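Local coordinates for protein branched-chain amino acid aminotransferase (Thermoproteus uzoniensis, PDB 5CE8) that catalyses the PLP-dependent transfer of the amino group between branched-chain L-amino acids and 2-oxoglutarate, probably serving leucine, isoleucine and valine metabolism, at residues Asn201-Ile204 with Val209-Thr212. Numbering follows the deposited sequence.
Sequences NIFI and VLMT. With PLP (pyridoxal-5'-phosphate), chain D.
Two backbone hydrogen bonds join Ile-204 and Met-211 as an antiparallel hydrogen-bonded pair: Ile-204 N reaches Met-211 O at 2.9 Å, and Met-211 N returns to Ile-204 O at 2.9 Å. Further along, toward Ile-202, the link between the strands is made by a side chain. Thr-212 OG1 donates to Ile-202 O at 2.6 Å; chi1 of -155° swings the hydroxyl away from the residue's own backbone N and toward that carbonyl, which it meets from 27° out of the carbonyl plane. The strands form a beta hairpin within the mixed sheet of the larger domain of this class-IV (fold-type IV) aminotransferase; strand 254-259 flanks 201-206, and strand 239-241 runs parallel to 209-212. Aromatic packing centres on Phe-203. Thr-212 covers one face of its ring in a CH-pi contact, CB 3.8 Å from the ring centroid, with OG1 also above the ring, while the ring lies parallel to that of Phe-256. Leu-210 CG meets Phe-203 CD2 obliquely at 3.9 Å, on the side of the sheet packed by helix 223-235. Aliphatic contact continues on the other face, where Ile-204 CG1 touches Met-211 CB at 3.8 Å. At the cofactor end, Asn-201 N lies 3.8 Å from PLP C6, and its side-chain amide is held by Leu-220 O through ND2.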
ATOM      1  N   ASN A 201     -21.830 -11.549   2.572  1.00 20.46           N
ATOM      2  CA  ASN A 201     -20.540 -12.272   2.394  1.00 20.55           C
ATOM      3  C   ASN A 201     -20.660 -12.952   1.055  1.00 22.26           C
ATOM      4  O   ASN A 201     -21.766 -13.049   0.467  1.00 21.56           O
ATOM      5  CB  ASN A 201     -20.223 -13.276   3.460  1.00 20.11           C
ATOM      6  CG  ASN A 201     -19.968 -12.622   4.839  1.00 19.66           C
ATOM      7  OD1 ASN A 201     -20.691 -12.861   5.735  1.00 20.36           O
ATOM      8  ND2 ASN A 201     -18.975 -11.774   4.954  1.00 22.25           N
ATOM      9  N   ILE A 202     -19.519 -13.329   0.531  1.00 19.45           N
ATOM     10  CA  ILE A 202     -19.407 -13.888  -0.847  1.00 22.49           C
ATOM     11  C   ILE A 202     -18.758 -15.271  -0.776  1.00 20.37           C
ATOM     12  O   ILE A 202     -17.809 -15.496   0.009  1.00 19.58           O
ATOM     13  CB  ILE A 202     -18.461 -13.060  -1.747  1.00 24.90           C
ATOM     14  CG1 ILE A 202     -18.855 -11.612  -1.701  1.00 32.16           C
ATOM     15  CG2 ILE A 202     -18.495 -13.505  -3.229  1.00 27.90           C
ATOM     16  CD1 ILE A 202     -17.992 -10.690  -2.558  1.00 33.00           C
ATOM     17  N   PHE A 203     -19.271 -16.197  -1.615  1.00 19.75           N
ATOM     18  CA  PHE A 203     -18.722 -17.529  -1.794  1.00 19.18           C
ATOM     19  C   PHE A 203     -18.515 -17.832  -3.286  1.00 19.99           C
ATOM     20  O   PHE A 203     -19.365 -17.534  -4.133  1.00 17.32           O
ATOM     21  CB  PHE A 203     -19.686 -18.606  -1.199  1.00 16.71           C
ATOM     22  CG  PHE A 203     -19.625 -18.758   0.274  1.00 20.37           C
ATOM     23  CD1 PHE A 203     -20.391 -17.945   1.084  1.00 20.15           C
ATOM     24  CD2 PHE A 203     -18.998 -19.848   0.854  1.00 21.75           C
ATOM     25  CE1 PHE A 203     -20.407 -18.068   2.446  1.00 20.47           C
ATOM     26  CE2 PHE A 203     -19.035 -19.982   2.262  1.00 23.49           C
ATOM     27  CZ  PHE A 203     -19.721 -19.089   3.048  1.00 21.76           C
ATOM     28  N   ILE A 204     -17.412 -18.480  -3.651  1.00 19.44           N
ATOM     29  CA  ILE A 204     -17.394 -19.017  -4.998  1.00 20.91           C
ATOM     30  C   ILE A 204     -17.315 -20.540  -4.966  1.00 19.71           C
ATOM     31  O   ILE A 204     -16.902 -21.070  -4.018  1.00 14.36           O
ATOM     32  CB  ILE A 204     -16.255 -18.393  -5.835  1.00 22.81           C
ATOM     33  CG1 ILE A 204     -14.896 -18.785  -5.262  1.00 25.20           C
ATOM     34  CG2 ILE A 204     -16.490 -16.870  -5.942  1.00 20.55           C
ATOM     35  CD1 ILE A 204     -13.752 -18.381  -6.174  1.00 28.09           C
ATOM     36  N   VAL A 209     -14.724 -26.954  -5.100  1.00 23.92           N
ATOM     37  CA  VAL A 209     -14.391 -26.491  -3.801  1.00 22.35           C
ATOM     38  C   VAL A 209     -15.010 -25.135  -3.585  1.00 23.32           C
ATOM     39  O   VAL A 209     -14.818 -24.169  -4.383  1.00 20.81           O
ATOM     40  CB  VAL A 209     -12.880 -26.324  -3.657  1.00 27.98           C
ATOM     41  CG1 VAL A 209     -12.633 -25.765  -2.284  1.00 24.07           C
ATOM     42  CG2 VAL A 209     -12.178 -27.674  -3.874  1.00 28.13           C
ATOM     43  N   LEU A 210     -15.680 -25.041  -2.440  1.00 21.43           N
ATOM     44  CA  LEU A 210     -16.327 -23.842  -2.025  1.00 21.56           C
ATOM     45  C   LEU A 210     -15.215 -22.975  -1.350  1.00 22.68           C
ATOM     46  O   LEU A 210     -14.382 -23.445  -0.484  1.00 19.60           O
ATOM     47  CB  LEU A 210     -17.437 -24.279  -1.104  1.00 24.57           C
ATOM     48  CG  LEU A 210     -18.574 -23.433  -0.577  1.00 28.48           C
ATOM     49  CD1 LEU A 210     -19.335 -22.913  -1.744  1.00 25.34           C
ATOM     50  CD2 LEU A 210     -19.422 -24.339   0.279  1.00 27.23           C
ATOM     51  N   MET A 211     -15.133 -21.734  -1.788  1.00 22.54           N
ATOM     52  CA  MET A 211     -14.142 -20.787  -1.232  1.00 24.44           C
ATOM     53  C   MET A 211     -14.806 -19.513  -0.772  1.00 20.84           C
ATOM     54  O   MET A 211     -15.670 -18.966  -1.445  1.00 19.47           O
ATOM     55  CB  MET A 211     -13.085 -20.427  -2.300  1.00 26.05           C
ATOM     56  CG  MET A 211     -12.310 -21.592  -2.784  1.00 27.28           C
ATOM     57  SD  MET A 211     -11.338 -21.055  -4.224  1.00 30.27           S
ATOM     58  CE  MET A 211     -10.007 -20.149  -3.439  1.00 30.09           C
ATOM     59  N   THR A 212     -14.372 -19.006   0.354  1.00 19.95           N
ATOM     60  CA  THR A 212     -14.901 -17.732   0.936  1.00 20.63           C
ATOM     61  C   THR A 212     -13.774 -16.893   1.556  1.00 18.41           C
ATOM     62  O   THR A 212     -12.829 -17.472   2.067  1.00 18.58           O
ATOM     63  CB  THR A 212     -16.042 -17.955   1.931  1.00 22.82           C
ATOM     64  OG1 THR A 212     -16.891 -16.786   2.021  1.00 19.41           O
ATOM     65  CG2 THR A 212     -15.553 -18.399   3.322  1.00 24.77           C
TER
HETATM   66  N1  PLP D 301     -21.288  -8.271   5.304  1.00 18.64           N
HETATM   67  C2  PLP D 301     -21.382  -7.096   5.920  1.00 23.58           C
HETATM   68  C2A PLP D 301     -20.506  -5.947   5.522  1.00 24.34           C
HETATM   69  C3  PLP D 301     -22.404  -6.862   6.930  1.00 24.45           C
HETATM   70  O3  PLP D 301     -22.550  -5.597   7.494  1.00 23.41           O
HETATM   71  C4  PLP D 301     -23.302  -7.993   7.294  1.00 23.64           C
HETATM   72  C4A PLP D 301     -24.388  -7.878   8.343  1.00 23.39           C
HETATM   73  C5  PLP D 301     -23.066  -9.265   6.553  1.00 24.16           C
HETATM   74  C6  PLP D 301     -22.034  -9.300   5.574  1.00 20.07           C
HETATM   75  C5A PLP D 301     -23.892 -10.511   6.706  1.00 22.10           C
HETATM   76  O4P PLP D 301     -23.943 -10.949   8.016  1.00 22.37           O
HETATM   77  P   PLP D 301     -25.141 -11.871   8.463  1.00 23.52           P
HETATM   78  O1P PLP D 301     -26.502 -11.137   8.206  1.00 24.84           O
HETATM   79  O2P PLP D 301     -24.932 -13.175   7.821  1.00 20.22           O
HETATM   80  O3P PLP D 301     -25.091 -12.009   9.959  1.00 19.84           O